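Local coordinates for protein chorismate mutase (Clostridium thermocellum, PDB 1XHO) that probably catalyses the rearrangement of chorismate to prephenate on the way to phenylalanine and tyrosine, working as a trimer of AroH-type subunits, at residues Glu52-Leu57 / Arg92-Thr97; Ile72-Thr77 / Ile117-His122; Phe86-Ala91 / Thr99-Met104. All blocks are in the same frame, centred on the assembly; numbering follows the deposited sequence.

Interaction 1 of 3, residues Glu52-Leu57 / Arg92-Thr97; sequences ETQKLL and RNMGWT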
loop_
_atom_site.group_PDB
_atom_site.type_symbol
_atom_site.label_atom_id
_atom_site.label_comp_id
_atom_site.label_asym_id
_atom_site.label_seq_id
_atom_site.Cartn_x
_atom_site.Cartn_y
_atom_site.Cartn_z
ATOM N N GLU C 52 15.288 -9.482 -11.370
ATOM C CA GLU C 52 15.812 -8.499 -10.414
ATOM C C GLU C 52 14.935 -8.362 -9.179
ATOM O O GLU C 52 15.445 -8.095 -8.087
ATOM C CB GLU C 52 16.039 -7.139 -11.077
ATOM C CG GLU C 52 17.190 -7.150 -12.090
ATOM C CD GLU C 52 18.450 -7.789 -11.535
ATOM O OE1 GLU C 52 18.850 -7.438 -10.405
ATOM O OE2 GLU C 52 19.025 -8.659 -12.222
ATOM N N THR C 53 13.625 -8.572 -9.344
ATOM C CA THR C 53 12.727 -8.584 -8.212
ATOM C C THR C 53 13.000 -9.812 -7.345
ATOM O O THR C 53 12.971 -9.718 -6.125
ATOM C CB THR C 53 11.225 -8.519 -8.628
ATOM O OG1 THR C 53 10.986 -7.323 -9.374
ATOM C CG2 THR C 53 10.309 -8.526 -7.386
ATOM N N GLN C 54 13.269 -10.946 -7.986
ATOM C CA GLN C 54 13.535 -12.217 -7.295
ATOM C C GLN C 54 14.811 -12.145 -6.444
ATOM O O GLN C 54 14.836 -12.586 -5.292
ATOM C CB GLN C 54 13.651 -13.340 -8.330
ATOM C CG GLN C 54 13.398 -14.761 -7.790
ATOM C CD GLN C 54 13.143 -15.782 -8.900
ATOM O OE1 GLN C 54 12.709 -15.430 -10.013
ATOM N NE2 GLN C 54 13.397 -17.053 -8.598
ATOM N N LYS C 55 15.865 -11.575 -7.016
ATOM C CA LYS C 55 17.122 -11.388 -6.291
ATOM C C LYS C 55 16.918 -10.473 -5.080
ATOM O O LYS C 55 17.465 -10.723 -4.005
ATOM C CB LYS C 55 18.212 -10.823 -7.221
ATOM N N LEU C 56 16.118 -9.426 -5.263
ATOM C CA LEU C 56 15.800 -8.492 -4.187
ATOM C C LEU C 56 15.039 -9.178 -3.047
ATOM O O LEU C 56 15.399 -9.015 -1.887
ATOM C CB LEU C 56 15.011 -7.289 -4.739
ATOM C CG LEU C 56 14.509 -6.240 -3.743
ATOM C CD1 LEU C 56 15.639 -5.696 -2.863
ATOM C CD2 LEU C 56 13.791 -5.105 -4.492
ATOM N N LEU C 57 13.998 -9.938 -3.378
ATOM C CA LEU C 57 13.231 -10.690 -2.372
ATOM C C LEU C 57 14.094 -11.719 -1.631
ATOM O O LEU C 57 13.957 -11.877 -0.431
ATOM C CB LEU C 57 12.044 -11.409 -3.019
ATOM C CG LEU C 57 10.967 -10.534 -3.662
ATOM C CD1 LEU C 57 9.965 -11.400 -4.467
ATOM C CD2 LEU C 57 10.265 -9.680 -2.597
ATOM N N ARG C 92 6.062 -15.705 -6.723
ATOM C CA ARG C 92 5.449 -16.959 -7.147
ATOM C C ARG C 92 6.496 -17.966 -7.664
ATOM O O ARG C 92 6.414 -19.142 -7.346
ATOM C CB ARG C 92 4.379 -16.706 -8.214
ATOM C CG ARG C 92 3.367 -17.819 -8.292
ATOM C CD ARG C 92 2.567 -17.804 -9.590
ATOM N NE ARG C 92 1.836 -19.060 -9.758
ATOM C CZ ARG C 92 2.377 -20.208 -10.170
ATOM N NH1 ARG C 92 3.671 -20.285 -10.477
ATOM N NH2 ARG C 92 1.614 -21.293 -10.280
ATOM N N ASN C 93 7.465 -17.494 -8.458
ATOM C CA ASN C 93 8.584 -18.335 -8.941
ATOM C C ASN C 93 9.313 -19.048 -7.805
ATOM O O ASN C 93 9.583 -20.252 -7.875
ATOM C CB ASN C 93 9.623 -17.496 -9.695
ATOM C CG ASN C 93 9.140 -17.018 -11.042
ATOM O OD1 ASN C 93 7.990 -17.231 -11.425
ATOM N ND2 ASN C 93 10.028 -16.358 -11.776
HETATM N N MSE C 94 9.628 -18.292 -6.758
HETATM C CA MSE C 94 10.386 -18.815 -5.624
HETATM C C MSE C 94 9.508 -19.494 -4.553
HETATM O O MSE C 94 9.940 -19.700 -3.413
HETATM C CB MSE C 94 11.240 -17.703 -5.012
HETATM C CG MSE C 94 10.470 -16.544 -4.401
HETATM SE SE MSE C 94 11.605 -14.945 -4.274
HETATM C CE MSE C 94 12.969 -15.706 -3.052
ATOM N N GLY C 95 8.281 -19.839 -4.929
ATOM C CA GLY C 95 7.418 -20.656 -4.102
ATOM C C GLY C 95 6.617 -19.924 -3.051
ATOM O O GLY C 95 6.052 -20.565 -2.165
ATOM N N TRP C 96 6.550 -18.592 -3.130
ATOM C CA TRP C 96 5.723 -17.831 -2.190
ATOM C C TRP C 96 4.311 -17.695 -2.773
ATOM O O TRP C 96 3.897 -16.633 -3.240
ATOM C CB TRP C 96 6.341 -16.467 -1.839
ATOM C CG TRP C 96 7.708 -16.537 -1.184
ATOM C CD1 TRP C 96 8.348 -17.654 -0.718
ATOM C CD2 TRP C 96 8.579 -15.432 -0.895
ATOM N NE1 TRP C 96 9.566 -17.315 -0.184
ATOM C CE2 TRP C 96 9.731 -15.956 -0.274
ATOM C CE3 TRP C 96 8.502 -14.049 -1.115
ATOM C CZ2 TRP C 96 10.797 -15.151 0.129
ATOM C CZ3 TRP C 96 9.562 -13.247 -0.702
ATOM C CH2 TRP C 96 10.691 -13.798 -0.092
ATOM N N THR C 97 3.588 -18.810 -2.731
ATOM C CA THR C 97 2.287 -18.936 -3.354
ATOM C C THR C 97 1.157 -18.819 -2.327
ATOM O O THR C 97 -0.007 -18.910 -2.698
ATOM C CB THR C 97 2.193 -20.270 -4.137
ATOM O OG1 THR C 97 2.593 -21.365 -3.295
ATOM C CG2 THR C 97 3.119 -20.231 -5.362
#
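Leu57 and Gln54, on one side of helix 46-63, receive Met94 (selenomethionine), Trp96 and Asn93 from the last residue of short helix 89-93 and the turn that follows it. The helix stops in a Schellman motif with Gly95 as C-prime residue, and the turn brings Met94 and Trp96 to bear on the same leucine. Met94 places CG between its backbone N and carbonyl carbon (chi1 64°). From there the chain runs out to SE, which lies 3.8 Å from Leu57 CB and 4.0 Å from Gln54 CG. Its CG also sits 4.1 Å above the plane of the Trp96 ring, over the centre, so the two groups reach the helix as one packed unit. The indole slides past Leu57 in the opposite direction and meets it with its six-membered ring, Trp96 CZ3 being 3.9 Å from Leu57 CB. On the outer side, the extended Gln54 chain crosses Asn93 at about a right angle. Their amide planes are 72° apart, and Asn93 ND2 gives Gln54 OE1 a weak hydrogen bond of 3.3 Å. Cohesion here thus comes mainly from selenium and indole packing against Leu57 and the Gln54 methylene, with a single weak amide bond at the exposed margin.

Interaction 2 of 3, residues Ile72-Thr77 / Ile117-His122; sequences ISIIFT and IRVMMH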
loop_
_atom_site.group_PDB
_atom_site.type_symbol
_atom_site.label_atom_id
_atom_site.label_comp_id
_atom_site.label_asym_id
_atom_site.label_seq_id
_atom_site.Cartn_x
_atom_site.Cartn_y
_atom_site.Cartn_z
ATOM N N ILE C 72 3.790 -11.408 6.068
ATOM C CA ILE C 72 2.378 -11.037 6.152
ATOM C C ILE C 72 1.884 -10.568 4.777
ATOM O O ILE C 72 0.848 -11.025 4.277
ATOM C CB ILE C 72 2.170 -9.921 7.207
ATOM C CG1 ILE C 72 2.646 -10.414 8.588
ATOM C CG2 ILE C 72 0.695 -9.462 7.236
ATOM C CD1 ILE C 72 2.777 -9.321 9.626
ATOM N N SER C 73 2.638 -9.664 4.161
ATOM C CA SER C 73 2.244 -9.100 2.874
ATOM C C SER C 73 3.439 -8.531 2.095
ATOM O O SER C 73 4.494 -8.227 2.671
ATOM C CB SER C 73 1.156 -8.040 3.076
ATOM O OG SER C 73 1.563 -7.033 3.989
ATOM N N ILE C 74 3.275 -8.442 0.773
ATOM C CA ILE C 74 4.275 -7.829 -0.086
ATOM C C ILE C 74 3.622 -6.882 -1.082
ATOM O O ILE C 74 2.787 -7.292 -1.895
ATOM C CB ILE C 74 5.157 -8.850 -0.836
ATOM C CG1 ILE C 74 5.542 -10.012 0.095
ATOM C CG2 ILE C 74 6.385 -8.111 -1.405
ATOM C CD1 ILE C 74 6.592 -10.941 -0.433
ATOM N N ILE C 75 4.006 -5.607 -0.978
ATOM C CA ILE C 75 3.553 -4.553 -1.867
ATOM C C ILE C 75 4.707 -4.190 -2.795
ATOM O O ILE C 75 5.805 -3.902 -2.339
ATOM C CB ILE C 75 3.094 -3.300 -1.070
ATOM C CG1 ILE C 75 1.850 -3.640 -0.218
ATOM C CG2 ILE C 75 2.803 -2.114 -2.023
ATOM C CD1 ILE C 75 1.374 -2.478 0.693
ATOM N N PHE C 76 4.446 -4.222 -4.096
ATOM C CA PHE C 76 5.428 -3.848 -5.107
ATOM C C PHE C 76 5.047 -2.539 -5.789
ATOM O O PHE C 76 3.872 -2.292 -6.033
ATOM C CB PHE C 76 5.506 -4.922 -6.179
ATOM C CG PHE C 76 5.850 -6.288 -5.660
ATOM C CD1 PHE C 76 7.171 -6.746 -5.681
ATOM C CD2 PHE C 76 4.858 -7.129 -5.178
ATOM C CE1 PHE C 76 7.490 -8.021 -5.229
ATOM C CE2 PHE C 76 5.173 -8.409 -4.706
ATOM C CZ PHE C 76 6.492 -8.858 -4.741
ATOM N N THR C 77 6.045 -1.711 -6.098
ATOM C CA THR C 77 5.867 -0.595 -7.025
ATOM C C THR C 77 6.930 -0.634 -8.101
ATOM O O THR C 77 8.056 -1.093 -7.870
ATOM C CB THR C 77 5.909 0.805 -6.350
ATOM O OG1 THR C 77 7.208 1.046 -5.777
ATOM C CG2 THR C 77 4.795 0.949 -5.287
ATOM N N ILE C 117 12.327 -0.845 -9.116
ATOM C CA ILE C 117 11.355 -1.680 -8.421
ATOM C C ILE C 117 11.535 -1.530 -6.905
ATOM O O ILE C 117 12.634 -1.754 -6.377
ATOM C CB ILE C 117 11.525 -3.163 -8.817
ATOM C CG1 ILE C 117 11.404 -3.310 -10.341
ATOM C CG2 ILE C 117 10.507 -4.040 -8.091
ATOM C CD1 ILE C 117 12.021 -4.546 -10.891
ATOM N N ARG C 118 10.459 -1.143 -6.216
ATOM C CA ARG C 118 10.444 -1.082 -4.747
ATOM C C ARG C 118 9.531 -2.147 -4.143
ATOM O O ARG C 118 8.548 -2.565 -4.752
ATOM C CB ARG C 118 10.052 0.309 -4.241
ATOM C CG ARG C 118 11.026 1.411 -4.688
ATOM C CD ARG C 118 10.575 2.752 -4.136
ATOM N NE ARG C 118 11.511 3.860 -4.333
ATOM C CZ ARG C 118 11.652 4.585 -5.447
ATOM N NH1 ARG C 118 10.983 4.313 -6.542
ATOM N NH2 ARG C 118 12.507 5.581 -5.468
ATOM N N VAL C 119 9.896 -2.591 -2.942
ATOM C CA VAL C 119 9.191 -3.645 -2.221
ATOM C C VAL C 119 8.999 -3.196 -0.787
ATOM O O VAL C 119 9.948 -2.737 -0.160
ATOM C CB VAL C 119 10.006 -4.976 -2.191
ATOM C CG1 VAL C 119 9.311 -6.032 -1.317
ATOM C CG2 VAL C 119 10.217 -5.483 -3.572
HETATM N N MSE C 120 7.770 -3.318 -0.285
HETATM C CA MSE C 120 7.480 -3.135 1.127
HETATM C C MSE C 120 6.928 -4.456 1.688
HETATM O O MSE C 120 5.877 -4.952 1.259
HETATM C CB MSE C 120 6.477 -2.010 1.335
HETATM C CG MSE C 120 6.011 -1.863 2.797
HETATM SE SE MSE C 120 4.830 -0.332 3.072
HETATM C CE MSE C 120 6.228 1.076 3.362
HETATM N N MSE C 121 7.640 -5.014 2.653
HETATM C CA MSE C 121 7.308 -6.318 3.184
HETATM C C MSE C 121 6.962 -6.248 4.669
HETATM O O MSE C 121 7.825 -5.944 5.485
HETATM C CB MSE C 121 8.506 -7.230 2.967
HETATM C CG MSE C 121 8.247 -8.690 3.198
HETATM SE SE MSE C 121 9.898 -9.647 2.941
HETATM C CE MSE C 121 10.108 -9.622 1.052
ATOM N N HIS C 122 5.703 -6.535 5.011
ATOM C CA HIS C 122 5.299 -6.669 6.414
ATOM C C HIS C 122 5.577 -8.102 6.903
ATOM O O HIS C 122 5.243 -9.063 6.230
ATOM C CB HIS C 122 3.827 -6.275 6.600
ATOM C CG HIS C 122 3.600 -4.798 6.519
ATOM N ND1 HIS C 122 3.538 -4.117 5.317
ATOM C CD2 HIS C 122 3.478 -3.862 7.490
ATOM C CE1 HIS C 122 3.353 -2.831 5.558
ATOM N NE2 HIS C 122 3.317 -2.648 6.867
HETATM O O HOH W 1 3.312 -5.142 2.699
HETATM O O HOH W 2 9.380 1.948 -7.631
#
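Ile74, Val119 and Phe76 form the apolar centre of this antiparallel pair, two neighbouring strands in the middle of the mixed sheet of the AroH-type fold. Ile74 CG2 meets Val119 CG1 at 3.6 Å. The other valine branch, CG2, lies anti to its carbonyl carbon (chi1 of CG1 175°) and runs alongside the Phe76 ring, 3.9 Å from CD1. Met121 (selenomethionine) lies beside Ile74 on the same face, which helix 46-63 covers through Thr53, Leu56 and Met60. Ile75 and selenomethionine Met120 take the opposite face, turned to the neighbouring subunits: Ile75 packs on Met104 of the second, Met120 on Leu101 of the second. Their backbones exchange a pair of hydrogen bonds, Ile75 N to Met120 O at 3.0 Å and Met120 N to Ile75 O at 2.9 Å. At one end, a classic beta bulge sets Ile72 and Ser73 together against the single residue His122; His122 O takes Ile72 N at 2.8 Å and, weakly, Ser73 N. A water there links Ser73 OG, Met120 O and His122 ND1, lying in the plane of the imidazole. The same two side chains also bond across the subunit interfaces: His122 NE2 bonds Ser73 OG of the second subunit, and Ser73 OG bonds His122 NE2 of the third. At the far end Thr77 OG1, also bonded to Glu106, shares a second water with Arg118: the water donates to Thr77 OG1 at 3.0 Å and accepts from Arg118 NH1 at 3.1 Å, in the guanidinium plane.

Interaction 3 of 3, residues Phe86-Ala91 / Thr99-Met104; sequences FPAIAA and TALMCM
A type I turn from Phe86 to Ile89 leads into helix 89-93 and brings Ala88 nearest Leu101, their CA atoms 6.5 Å apart. This is the helix-to-strand half of a beta-alpha-beta unit, strand 71-78, helix 89-93 and strand 100-105, in which the two strands run parallel as neighbours. No hydrogen bond crosses the contact; side chains of the turn and the helix start, Phe86, Pro87, Ala88 and Ala91, pack against alternate strand residues Leu101 and Cys103. Met102 (selenomethionine), between them, starts off on the other side of the strand and packs on Met120 of the third subunit. Cys103 carries SG beside its own backbone N and anti to the carbonyl carbon (chi1 -53°), a setting that directs the sulfur into the turn. SG touches Ala88 CB at 3.5 Å and the CD1 corner of the Phe86 ring at 3.8 Å. It approaches that ring obliquely, 5.0 Å from the centroid and 68° off the normal, as a sulfur-aromatic contact. Pro87 adds a looser contact through CD to the same sulfur and packs its own ring on Phe76 and Val78 of the parallel neighbour. Leu101 packs against Ala88 and Ala91 at the start of the helix, and its backbone O bonds Arg36 NH1 of the third subunit. Its CD1 methyl sits 3.9 Å from Ala88 CB, 3.7 Å from Ala88 O and 4.1 Å from Ala91 CB.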
loop_
_atom_site.group_PDB
_atom_site.type_symbol
_atom_site.label_atom_id
_atom_site.label_comp_id
_atom_site.label_asym_id
_atom_site.label_seq_id
_atom_site.Cartn_x
_atom_site.Cartn_y
_atom_site.Cartn_z
ATOM N N PHE C 86 4.388 -7.926 -13.980
ATOM C CA PHE C 86 4.143 -7.824 -12.545
ATOM C C PHE C 86 5.366 -8.336 -11.776
ATOM O O PHE C 86 5.728 -9.513 -11.913
ATOM C CB PHE C 86 2.956 -8.712 -12.132
ATOM C CG PHE C 86 1.593 -8.094 -12.355
ATOM C CD1 PHE C 86 0.770 -7.793 -11.270
ATOM C CD2 PHE C 86 1.117 -7.857 -13.634
ATOM C CE1 PHE C 86 -0.481 -7.249 -11.459
ATOM C CE2 PHE C 86 -0.142 -7.310 -13.837
ATOM C CZ PHE C 86 -0.945 -7.003 -12.752
ATOM N N PRO C 87 5.990 -7.483 -10.939
ATOM C CA PRO C 87 7.091 -8.004 -10.104
ATOM C C PRO C 87 6.660 -9.143 -9.170
ATOM O O PRO C 87 7.498 -9.952 -8.769
ATOM C CB PRO C 87 7.540 -6.769 -9.295
ATOM C CG PRO C 87 7.059 -5.593 -10.085
ATOM C CD PRO C 87 5.760 -6.044 -10.702
ATOM N N ALA C 88 5.363 -9.191 -8.839
ATOM C CA ALA C 88 4.777 -10.241 -7.996
ATOM C C ALA C 88 4.990 -11.673 -8.523
ATOM O O ALA C 88 4.890 -12.628 -7.761
ATOM C CB ALA C 88 3.273 -9.982 -7.809
ATOM N N ILE C 89 5.242 -11.815 -9.823
ATOM C CA ILE C 89 5.597 -13.116 -10.417
ATOM C C ILE C 89 6.869 -13.703 -9.772
ATOM O O ILE C 89 6.978 -14.930 -9.624
ATOM C CB ILE C 89 5.793 -13.008 -11.953
ATOM C CG1 ILE C 89 4.465 -12.696 -12.641
ATOM C CG2 ILE C 89 6.369 -14.314 -12.525
ATOM C CD1 ILE C 89 4.625 -12.057 -14.023
ATOM N N ALA C 90 7.805 -12.826 -9.380
ATOM C CA ALA C 90 9.050 -13.244 -8.725
ATOM C C ALA C 90 8.792 -14.043 -7.452
ATOM O O ALA C 90 9.429 -15.071 -7.236
ATOM C CB ALA C 90 9.942 -12.041 -8.425
ATOM N N ALA C 91 7.852 -13.578 -6.625
ATOM C CA ALA C 91 7.495 -14.276 -5.383
ATOM C C ALA C 91 6.869 -15.639 -5.669
ATOM O O ALA C 91 7.113 -16.609 -4.951
ATOM C CB ALA C 91 6.550 -13.419 -4.541
ATOM N N THR C 99 1.100 -16.060 -0.052
ATOM C CA THR C 99 1.308 -14.723 0.509
ATOM C C THR C 99 0.535 -13.667 -0.281
ATOM O O THR C 99 0.491 -13.699 -1.489
ATOM C CB THR C 99 2.838 -14.384 0.583
ATOM O OG1 THR C 99 3.480 -15.311 1.465
ATOM C CG2 THR C 99 3.082 -12.994 1.115
ATOM N N ALA C 100 -0.088 -12.744 0.444
ATOM C CA ALA C 100 -0.818 -11.630 -0.137
ATOM C C ALA C 100 0.163 -10.660 -0.786
ATOM O O ALA C 100 1.079 -10.130 -0.121
ATOM C CB ALA C 100 -1.653 -10.911 0.947
ATOM N N LEU C 101 -0.030 -10.457 -2.088
ATOM C CA LEU C 101 0.803 -9.593 -2.917
ATOM C C LEU C 101 -0.053 -8.471 -3.492
ATOM O O LEU C 101 -1.266 -8.619 -3.615
ATOM C CB LEU C 101 1.421 -10.400 -4.056
ATOM C CG LEU C 101 2.142 -11.705 -3.668
ATOM C CD1 LEU C 101 2.570 -12.491 -4.891
ATOM C CD2 LEU C 101 3.341 -11.432 -2.813
HETATM N N MSE C 102 0.581 -7.360 -3.855
HETATM C CA MSE C 102 -0.108 -6.235 -4.490
HETATM C C MSE C 102 0.918 -5.377 -5.228
HETATM O O MSE C 102 2.031 -5.147 -4.720
HETATM C CB MSE C 102 -0.874 -5.410 -3.436
HETATM C CG MSE C 102 -1.695 -4.235 -4.003
HETATM SE SE MSE C 102 -3.329 -3.743 -2.954
HETATM C CE MSE C 102 -4.408 -5.202 -3.717
ATOM N N CYS C 103 0.552 -4.920 -6.428
ATOM C CA CYS C 103 1.452 -4.151 -7.281
ATOM C C CYS C 103 0.806 -2.865 -7.769
ATOM O O CYS C 103 -0.325 -2.885 -8.272
ATOM C CB CYS C 103 1.870 -4.966 -8.496
ATOM S SG CYS C 103 2.550 -6.558 -8.127
HETATM N N MSE C 104 1.541 -1.759 -7.617
HETATM C CA MSE C 104 1.119 -0.441 -8.066
HETATM C C MSE C 104 2.268 0.178 -8.832
HETATM O O MSE C 104 3.337 -0.407 -8.947
HETATM C CB MSE C 104 0.779 0.475 -6.879
HETATM C CG MSE C 104 -0.340 -0.020 -5.954
HETATM SE SE MSE C 104 0.225 -1.403 -4.672
HETATM C CE MSE C 104 -0.833 -0.716 -3.183
#

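How the interactions relate
From the N terminus, after strand 32-40, helix 46-63 opens interaction 1; strand 71-78 then opens interaction 2 and segment 86-91 opens interaction 3 before any loop has closed. Interaction 1 closes at 92-97, interaction 3 at 99-104 and interaction 2 at 117-122. Interaction 3 is therefore nested inside the loop of interaction 2, while interaction 1 crosses both. Helix 89-93 is common to interactions 1 and 3, joined where Trp96 N meets Ala91 O. Backbone bonds from Phe76 to Met102 and Met104 set strands 71-78 and 100-105 side by side. Thr53, Leu56 and Leu57 press on Phe76, Ile117, Val119 and Met121, seating helix 46-63 on one face of the sheet.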